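Local coordinates for erythrocyte membrane protein 1 (Plasmodium falciparum, PDB 2YK0) that probably binds host-cell surface receptors through its N-terminal DBL1-CIDR head region, as an adhesin of the infected red cell linked to rosetting, at residues K400-I405 / S430-F435; N27-I32 / E422-K427; D353-T358 / V369-P374. The protein carries 8 engineered substitutions. All blocks are in the same frame, centred on the assembly; numbering follows the deposited sequence.

Contact 1: residues K400-I405 / S430-F435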
loop_
_atom_site.group_PDB
_atom_site.type_symbol
_atom_site.label_atom_id
_atom_site.label_comp_id
_atom_site.label_asym_id
_atom_site.label_seq_id
_atom_site.Cartn_x
_atom_site.Cartn_y
_atom_site.Cartn_z
ATOM N N LYS A 400 2.656 14.801 5.884
ATOM C CA LYS A 400 2.120 15.843 5.008
ATOM C C LYS A 400 0.979 16.559 5.713
ATOM O O LYS A 400 0.873 17.770 5.569
ATOM C CB LYS A 400 1.653 15.255 3.664
ATOM C CG LYS A 400 1.491 16.269 2.532
ATOM C CD LYS A 400 2.854 16.718 1.968
ATOM C CE LYS A 400 2.784 17.191 0.531
ATOM N NZ LYS A 400 4.127 17.179 -0.115
ATOM N N TYR A 401 0.152 15.842 6.510
ATOM C CA TYR A 401 -0.943 16.485 7.235
ATOM C C TYR A 401 -0.376 17.494 8.194
ATOM O O TYR A 401 -0.957 18.563 8.350
ATOM C CB TYR A 401 -1.834 15.480 7.968
ATOM C CG TYR A 401 -2.973 16.142 8.711
ATOM C CD1 TYR A 401 -2.786 16.677 9.983
ATOM C CD2 TYR A 401 -4.233 16.255 8.136
ATOM C CE1 TYR A 401 -3.815 17.335 10.648
ATOM C CE2 TYR A 401 -5.276 16.894 8.801
ATOM C CZ TYR A 401 -5.066 17.424 10.061
ATOM O OH TYR A 401 -6.103 18.023 10.738
ATOM N N SER A 402 0.769 17.168 8.823
ATOM C CA SER A 402 1.475 18.080 9.725
ATOM C C SER A 402 2.026 19.262 8.920
ATOM O O SER A 402 1.664 20.393 9.239
ATOM C CB SER A 402 2.568 17.348 10.493
ATOM O OG SER A 402 1.980 16.360 11.325
ATOM N N MET A 403 2.790 19.000 7.811
ATOM C CA MET A 403 3.337 20.011 6.883
ATOM C C MET A 403 2.251 21.005 6.459
ATOM O O MET A 403 2.493 22.209 6.480
ATOM C CB MET A 403 3.940 19.363 5.623
ATOM C CG MET A 403 5.298 18.724 5.834
ATOM S SD MET A 403 5.676 17.391 4.633
ATOM C CE MET A 403 7.327 16.829 5.266
ATOM N N GLU A 404 1.045 20.502 6.130
ATOM C CA GLU A 404 -0.091 21.330 5.717
ATOM C C GLU A 404 -0.746 22.084 6.871
ATOM O O GLU A 404 -1.059 23.259 6.690
ATOM C CB GLU A 404 -1.144 20.536 4.903
ATOM C CG GLU A 404 -0.645 19.904 3.611
ATOM C CD GLU A 404 0.014 20.815 2.593
ATOM O OE1 GLU A 404 1.240 21.049 2.709
ATOM O OE2 GLU A 404 -0.682 21.245 1.646
ATOM N N ILE A 405 -0.975 21.439 8.034
ATOM C CA ILE A 405 -1.610 22.131 9.156
ATOM C C ILE A 405 -0.698 23.211 9.788
ATOM O O ILE A 405 -1.198 24.141 10.420
ATOM C CB ILE A 405 -2.298 21.182 10.175
ATOM C CG1 ILE A 405 -3.464 21.881 10.884
ATOM C CG2 ILE A 405 -1.307 20.581 11.183
ATOM C CD1 ILE A 405 -4.735 21.252 10.680
ATOM N N SER A 430 -6.522 20.414 15.136
ATOM C CA SER A 430 -5.311 21.230 15.031
ATOM C C SER A 430 -4.096 20.367 14.716
ATOM O O SER A 430 -3.196 20.803 13.988
ATOM C CB SER A 430 -5.078 21.989 16.336
ATOM O OG SER A 430 -6.261 22.651 16.751
ATOM N N THR A 431 -4.069 19.140 15.285
ATOM C CA THR A 431 -2.986 18.175 15.088
ATOM C C THR A 431 -3.413 16.810 14.525
ATOM O O THR A 431 -4.603 16.457 14.509
ATOM C CB THR A 431 -1.960 18.156 16.237
ATOM O OG1 THR A 431 -1.258 16.912 16.219
ATOM C CG2 THR A 431 -2.579 18.380 17.603
ATOM N N ILE A 432 -2.410 16.083 14.004
ATOM C CA ILE A 432 -2.548 14.773 13.385
ATOM C C ILE A 432 -3.397 13.799 14.196
ATOM O O ILE A 432 -4.344 13.235 13.654
ATOM C CB ILE A 432 -1.163 14.226 12.932
ATOM C CG1 ILE A 432 -1.268 12.900 12.166
ATOM C CG2 ILE A 432 -0.136 14.174 14.072
ATOM C CD1 ILE A 432 -1.769 13.001 10.787
ATOM N N ASP A 433 -3.114 13.701 15.501
ATOM C CA ASP A 433 -3.775 12.833 16.478
ATOM C C ASP A 433 -5.279 13.052 16.584
ATOM O O ASP A 433 -6.035 12.089 16.704
ATOM C CB ASP A 433 -3.121 12.992 17.857
ATOM C CG ASP A 433 -1.767 13.675 17.821
ATOM O OD1 ASP A 433 -0.751 12.972 17.590
ATOM O OD2 ASP A 433 -1.725 14.912 17.980
ATOM N N LYS A 434 -5.704 14.321 16.534
ATOM C CA LYS A 434 -7.103 14.758 16.637
ATOM C C LYS A 434 -7.864 14.431 15.356
ATOM O O LYS A 434 -9.063 14.137 15.396
ATOM C CB LYS A 434 -7.181 16.273 16.937
ATOM C CG LYS A 434 -5.872 16.935 17.410
ATOM C CD LYS A 434 -5.672 16.894 18.927
ATOM C CE LYS A 434 -4.711 15.823 19.381
ATOM N NZ LYS A 434 -3.638 16.357 20.259
ATOM N N PHE A 435 -7.146 14.495 14.218
ATOM C CA PHE A 435 -7.660 14.209 12.883
ATOM C C PHE A 435 -7.717 12.700 12.646
ATOM O O PHE A 435 -8.689 12.219 12.045
ATOM C CB PHE A 435 -6.800 14.911 11.811
ATOM C CG PHE A 435 -7.189 14.558 10.398
ATOM C CD1 PHE A 435 -8.377 15.031 9.847
ATOM C CD2 PHE A 435 -6.387 13.726 9.628
ATOM C CE1 PHE A 435 -8.758 14.678 8.550
ATOM C CE2 PHE A 435 -6.768 13.373 8.325
ATOM C CZ PHE A 435 -7.946 13.861 7.793
#

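Contact 2: residues N27-I32 / E422-K427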
loop_
_atom_site.group_PDB
_atom_site.type_symbol
_atom_site.label_atom_id
_atom_site.label_comp_id
_atom_site.label_asym_id
_atom_site.label_seq_id
_atom_site.Cartn_x
_atom_site.Cartn_y
_atom_site.Cartn_z
ATOM N N ASN A 27 -17.891 13.633 7.083
ATOM C CA ASN A 27 -18.898 14.555 7.618
ATOM C C ASN A 27 -18.291 15.914 7.971
ATOM O O ASN A 27 -18.873 16.940 7.617
ATOM C CB ASN A 27 -19.606 13.964 8.838
ATOM C CG ASN A 27 -20.623 12.894 8.526
ATOM O OD1 ASN A 27 -21.127 12.763 7.400
ATOM N ND2 ASN A 27 -20.961 12.112 9.537
ATOM N N VAL A 28 -17.104 15.925 8.611
ATOM C CA VAL A 28 -16.437 17.168 8.970
ATOM C C VAL A 28 -15.911 17.907 7.751
ATOM O O VAL A 28 -16.256 19.077 7.588
ATOM C CB VAL A 28 -15.422 17.091 10.146
ATOM C CG1 VAL A 28 -15.963 16.248 11.299
ATOM C CG2 VAL A 28 -14.059 16.586 9.699
ATOM N N LEU A 29 -15.139 17.225 6.868
ATOM C CA LEU A 29 -14.572 17.836 5.656
ATOM C C LEU A 29 -15.654 18.434 4.758
ATOM O O LEU A 29 -15.415 19.468 4.137
ATOM C CB LEU A 29 -13.667 16.868 4.873
ATOM C CG LEU A 29 -12.394 16.357 5.572
ATOM C CD1 LEU A 29 -11.677 15.344 4.718
ATOM C CD2 LEU A 29 -11.456 17.478 5.950
ATOM N N GLU A 30 -16.865 17.826 4.756
ATOM C CA GLU A 30 -18.037 18.316 4.024
ATOM C C GLU A 30 -18.539 19.611 4.674
ATOM O O GLU A 30 -18.721 20.606 3.977
ATOM C CB GLU A 30 -19.170 17.269 4.001
ATOM C CG GLU A 30 -18.987 16.136 2.994
ATOM C CD GLU A 30 -19.427 16.364 1.557
ATOM O OE1 GLU A 30 -20.279 17.246 1.303
ATOM O OE2 GLU A 30 -18.963 15.597 0.685
ATOM N N ASN A 31 -18.717 19.611 6.014
ATOM C CA ASN A 31 -19.184 20.775 6.760
ATOM C C ASN A 31 -18.301 21.990 6.548
ATOM O O ASN A 31 -18.828 23.094 6.390
ATOM C CB ASN A 31 -19.384 20.450 8.231
ATOM C CG ASN A 31 -20.467 19.426 8.476
ATOM O OD1 ASN A 31 -21.327 19.164 7.623
ATOM N ND2 ASN A 31 -20.401 18.767 9.627
ATOM N N ILE A 32 -16.972 21.786 6.469
ATOM C CA ILE A 32 -16.024 22.867 6.179
ATOM C C ILE A 32 -16.171 23.294 4.693
ATOM O O ILE A 32 -16.088 24.483 4.386
ATOM C CB ILE A 32 -14.566 22.496 6.573
ATOM C CG1 ILE A 32 -14.497 22.021 8.031
ATOM C CG2 ILE A 32 -13.600 23.663 6.346
ATOM C CD1 ILE A 32 -13.210 21.336 8.426
ATOM N N GLU A 422 -7.393 26.439 7.960
ATOM C CA GLU A 422 -7.643 27.382 9.046
ATOM C C GLU A 422 -8.814 26.885 9.867
ATOM O O GLU A 422 -8.639 26.586 11.043
ATOM C CB GLU A 422 -7.968 28.774 8.486
ATOM C CG GLU A 422 -8.319 29.798 9.556
ATOM C CD GLU A 422 -8.525 31.198 9.023
ATOM O OE1 GLU A 422 -9.652 31.500 8.566
ATOM O OE2 GLU A 422 -7.554 31.990 9.055
ATOM N N ASN A 423 -9.988 26.759 9.223
ATOM C CA ASN A 423 -11.242 26.292 9.813
ATOM C C ASN A 423 -11.059 24.966 10.550
ATOM O O ASN A 423 -11.615 24.793 11.635
ATOM C CB ASN A 423 -12.312 26.137 8.725
ATOM C CG ASN A 423 -12.970 27.407 8.239
ATOM O OD1 ASN A 423 -14.190 27.459 8.076
ATOM N ND2 ASN A 423 -12.195 28.442 7.940
ATOM N N LEU A 424 -10.272 24.040 9.954
ATOM C CA LEU A 424 -9.973 22.716 10.495
ATOM C C LEU A 424 -9.290 22.824 11.857
ATOM O O LEU A 424 -9.684 22.131 12.801
ATOM C CB LEU A 424 -9.079 21.935 9.515
ATOM C CG LEU A 424 -9.600 20.594 8.982
ATOM C CD1 LEU A 424 -8.531 19.892 8.182
ATOM C CD2 LEU A 424 -10.077 19.682 10.103
ATOM N N ASP A 425 -8.282 23.714 11.953
ATOM C CA ASP A 425 -7.540 23.988 13.179
ATOM C C ASP A 425 -8.438 24.646 14.209
ATOM O O ASP A 425 -8.249 24.400 15.396
ATOM C CB ASP A 425 -6.339 24.882 12.893
ATOM C CG ASP A 425 -5.331 24.901 14.022
ATOM O OD1 ASP A 425 -5.476 25.747 14.932
ATOM O OD2 ASP A 425 -4.328 24.164 13.929
ATOM N N LYS A 426 -9.422 25.463 13.758
ATOM C CA LYS A 426 -10.414 26.128 14.613
ATOM C C LYS A 426 -11.337 25.093 15.277
ATOM O O LYS A 426 -11.874 25.345 16.353
ATOM C CB LYS A 426 -11.208 27.194 13.840
ATOM C CG LYS A 426 -10.335 28.304 13.241
ATOM C CD LYS A 426 -10.351 29.604 14.045
ATOM C CE LYS A 426 -9.563 30.705 13.364
ATOM N NZ LYS A 426 -10.234 31.206 12.129
ATOM N N LYS A 427 -11.484 23.916 14.651
ATOM C CA LYS A 427 -12.184 22.780 15.242
ATOM C C LYS A 427 -11.056 22.055 15.988
ATOM O O LYS A 427 -9.885 22.343 15.728
ATOM C CB LYS A 427 -12.776 21.874 14.163
ATOM C CG LYS A 427 -13.401 22.598 12.977
ATOM C CD LYS A 427 -14.892 22.868 13.125
ATOM C CE LYS A 427 -15.399 23.666 11.947
ATOM N NZ LYS A 427 -16.884 23.743 11.921
#

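Contact 3: residues D353-T358 / V369-P374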
loop_
_atom_site.group_PDB
_atom_site.type_symbol
_atom_site.label_atom_id
_atom_site.label_comp_id
_atom_site.label_asym_id
_atom_site.label_seq_id
_atom_site.Cartn_x
_atom_site.Cartn_y
_atom_site.Cartn_z
ATOM N N ASP A 353 4.380 -20.341 10.040
ATOM C CA ASP A 353 5.566 -21.048 9.572
ATOM C C ASP A 353 5.127 -22.293 8.827
ATOM O O ASP A 353 5.952 -23.134 8.481
ATOM C CB ASP A 353 6.594 -21.330 10.690
ATOM C CG ASP A 353 6.009 -21.590 12.058
ATOM O OD1 ASP A 353 5.469 -22.693 12.266
ATOM O OD2 ASP A 353 6.107 -20.683 12.929
ATOM N N GLY A 354 3.827 -22.343 8.532
ATOM C CA GLY A 354 3.161 -23.377 7.755
ATOM C C GLY A 354 3.181 -24.769 8.325
ATOM O O GLY A 354 3.853 -25.622 7.769
ATOM N N HIS A 355 2.454 -25.022 9.417
ATOM C CA HIS A 355 2.367 -26.356 10.029
ATOM C C HIS A 355 0.953 -26.565 10.508
ATOM O O HIS A 355 0.354 -25.641 11.055
ATOM C CB HIS A 355 3.374 -26.562 11.201
ATOM C CG HIS A 355 4.809 -26.462 10.798
ATOM N ND1 HIS A 355 5.401 -27.412 9.994
ATOM C CD2 HIS A 355 5.712 -25.492 11.058
ATOM C CE1 HIS A 355 6.633 -26.985 9.770
ATOM N NE2 HIS A 355 6.874 -25.841 10.402
ATOM N N ASP A 356 0.409 -27.768 10.303
ATOM C CA ASP A 356 -0.939 -28.036 10.781
ATOM C C ASP A 356 -0.877 -28.387 12.260
ATOM O O ASP A 356 -0.334 -29.420 12.633
ATOM C CB ASP A 356 -1.656 -29.100 9.942
ATOM C CG ASP A 356 -2.981 -29.531 10.547
ATOM O OD1 ASP A 356 -3.881 -28.668 10.693
ATOM O OD2 ASP A 356 -3.097 -30.709 10.933
ATOM N N CYS A 357 -1.378 -27.467 13.094
ATOM C CA CYS A 357 -1.407 -27.590 14.550
ATOM C C CYS A 357 -2.392 -28.665 15.008
ATOM O O CYS A 357 -2.321 -29.085 16.166
ATOM C CB CYS A 357 -1.699 -26.243 15.215
ATOM S SG CYS A 357 -0.883 -24.814 14.448
ATOM N N THR A 358 -3.335 -29.076 14.125
ATOM C CA THR A 358 -4.359 -30.081 14.446
ATOM C C THR A 358 -3.773 -31.487 14.534
ATOM O O THR A 358 -4.270 -32.313 15.303
ATOM C CB THR A 358 -5.569 -30.002 13.507
ATOM O OG1 THR A 358 -5.309 -30.740 12.326
ATOM C CG2 THR A 358 -5.993 -28.574 13.173
ATOM N N VAL A 369 11.314 -33.077 7.967
ATOM C CA VAL A 369 9.940 -33.187 7.468
ATOM C C VAL A 369 9.546 -31.912 6.700
ATOM O O VAL A 369 9.823 -30.799 7.158
ATOM C CB VAL A 369 8.990 -33.476 8.672
ATOM C CG1 VAL A 369 7.514 -33.377 8.315
ATOM C CG2 VAL A 369 9.289 -34.824 9.279
ATOM N N ASP A 370 8.875 -32.079 5.543
ATOM C CA ASP A 370 8.370 -30.958 4.746
ATOM C C ASP A 370 7.168 -30.338 5.455
ATOM O O ASP A 370 6.595 -30.949 6.368
ATOM C CB ASP A 370 7.981 -31.386 3.314
ATOM C CG ASP A 370 8.444 -30.409 2.235
ATOM O OD1 ASP A 370 8.544 -29.177 2.534
ATOM O OD2 ASP A 370 8.696 -30.862 1.089
ATOM N N LEU A 371 6.792 -29.126 5.059
ATOM C CA LEU A 371 5.677 -28.525 5.744
ATOM C C LEU A 371 4.302 -28.771 5.172
ATOM O O LEU A 371 4.064 -28.622 3.967
ATOM C CB LEU A 371 5.904 -27.077 6.216
ATOM C CG LEU A 371 6.701 -26.091 5.365
ATOM C CD1 LEU A 371 6.118 -24.702 5.482
ATOM C CD2 LEU A 371 8.159 -26.064 5.791
ATOM N N ASP A 372 3.413 -29.220 6.077
ATOM C CA ASP A 372 1.972 -29.419 5.908
ATOM C C ASP A 372 1.417 -28.023 6.128
ATOM O O ASP A 372 2.041 -27.254 6.858
ATOM C CB ASP A 372 1.423 -30.369 6.992
ATOM C CG ASP A 372 1.891 -30.106 8.418
ATOM O OD1 ASP A 372 2.944 -29.468 8.587
ATOM O OD2 ASP A 372 1.207 -30.559 9.364
ATOM N N CYS A 373 0.301 -27.660 5.498
ATOM C CA CYS A 373 -0.272 -26.306 5.616
ATOM C C CYS A 373 0.650 -25.126 5.136
ATOM O O CYS A 373 0.623 -24.072 5.766
ATOM C CB CYS A 373 -0.839 -26.063 7.017
ATOM S SG CYS A 373 -2.166 -24.831 7.068
ATOM N N PRO A 374 1.424 -25.242 4.005
ATOM C CA PRO A 374 2.290 -24.124 3.591
ATOM C C PRO A 374 1.566 -22.912 3.025
ATOM O O PRO A 374 2.199 -21.868 2.897
ATOM C CB PRO A 374 3.206 -24.752 2.545
ATOM C CG PRO A 374 2.421 -25.822 1.972
ATOM C CD PRO A 374 1.608 -26.389 3.091
#

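Contact 1: residues K400-I405 / S430-F435
Tyr401 and Phe435 lie ring on ring in an offset stack, their centroids 4.4 Å apart and their planes tilted by only 13°. The tyrosine leads with one side of its ring: Tyr401 CE2 sits over a face of Phe435, toward the rim, 3.4 Å from Phe435 CG. Both side chains swing CG anti to the backbone N (chi1 -180° for Tyr401, 175° for Phe435), which sends each ring toward the other helix. Further along the phenol, Tyr401 OH passes close to Phe435 CB, but its hydrogen bond goes to Tyr429 O. This is helix-to-helix packing in the C-terminal subdomain of the Duffy-binding-like domain, where long helix 374-410 meets the start of helix 432-441, with Leu316 of helix 314-341 touching both side chains. Ile432 and Tyr401 run antiparallel to each other as side chains, with Ile432 CD1 3.8 Å from Tyr401 CB. At the other end, Ile405 sets its branches around a carbonyl, with Ile405 CG1 3.3 Å from Ser430 O. Thr431 occupies the N-cap position of the second helix, and its OG1 bonds Asp433 OD2 at 2.7 Å, meeting that oxygen from above the carboxylate plane.

Contact 2: residues N27-I32 / E422-K427
Ile32 faces Asn423 and Leu424 and makes the main bridge between these two helices, offering a different branch to each. Its CG2 lies anti to the backbone N and reaches toward the asparagine, whereas CG1 lies beside that N (chi1 -53°) and carries the extended CD1 toward the leucine. Ile32 CG2 stands 3.7 Å from Asn423 CB, the two side chains running past each other in opposite directions, so only the aliphatic root of the asparagine takes part. Its amide is occupied to one side, where Asn423 OD1 accepts a hydrogen bond from Lys35, a residue further along helix 25-40.

Against Leu424 the isoleucine comes in at about a right angle. Ile32 CD1 abuts the branch point, 3.7 Å from Leu424 CG, and lies 3.9 Å from Leu424 CD2. The other methyl of the leucine is met more loosely by Leu29, whose root points away from helix 418-426 but whose tip turns back: Leu29 CD2 to Leu424 CD1 is 4.4 Å. Phe420, one turn before Leu424, also touches Leu29 and Ile32. Lys427 adds a loose touch through its CE, 4.3 Å from Ile32 CG1.

The short axes approach to 10.6 Å at 124° between their N-to-C directions, and the contact is small, with five residues touching. It joins the N-terminal segment of PfEMP1 to the C-terminal subdomain of the Duffy-binding-like domain, far along the chain. Between the two segments the chemistry is wholly apolar, branched methyls against aliphatic carbon, which suggests that the patch is held mainly by shape and exclusion of water, while the bond from Lys35 adds a polar tie beside it.

Contact 3: residues D353-T358 / V369-P374
His355 and Asp356 meet Leu371 and Asp372 in a disulfide-rich loop of the Duffy-binding-like domain's C-terminal subdomain, between strand 348-349 and helix 374-410. The Cys350-Cys373 disulfide closes this loop, and Cys357-Cys473 ties it to a later part of the chain.

The polar links across the contact both end on one carboxylate. Asp372 CG sits between its backbone N and carbonyl carbon (chi1 45°), and from there its two oxygens take different donors. Asp356 N gives a weak hydrogen bond to Asp372 OD2 at 3.1 Å, and His355 ND1 gives another weak, longer one to Asp372 OD1 at 3.5 Å. That oxygen lies at the imidazole edge, near the ring plane, although ring and carboxylate are turned 55° apart. A CA-H...O contact from His355 CA to Asp372 O, 3.3 Å, runs beside them.

Leu371 supplies the apolar packing. Its CB approaches His355 CE1 obliquely at 3.6 Å, while CD1 rests against the backbone carbonyls of Asp353 and Gly354. Gly354 brings its bare CA up to the Cys373-Pro374 backbone at a positive phi.

As for charge, Asp356 OD2 and Asp372 OD2 are 4.6 Å apart, a like-charge approach that would tend to be unfavourable. Asp356 has a partner within its own segment: Thr358 OG1 donates to the syn lone pair of Asp356 OD2 at 2.6 Å.

In the fold
Contacts 1 and 2 are neighbours, their centres 12 Å apart. Helix 418-426, between the two helices of contact 1 in the chain, packs on helix 25-40 in contact 2 and touches contact 1 (Leu424 on Tyr401, Asp425 on Ile405); Ser430 OG bonds back to Asp425 O. Contact 2 is the buried one; contact 1 is partly buried, and its aromatic stacking contrasts with the aliphatic packing next door. Contact 3 lies about 34 Å from contact 1 between nearest atoms, on the opposite side of the chain's centre, in a partly buried loop where weak hydrogen bonds, acidic groups and disulfides replace helix packing. Helix 374-410 connects the two places: contact 3 leads into it, contact 1 sits near its far end.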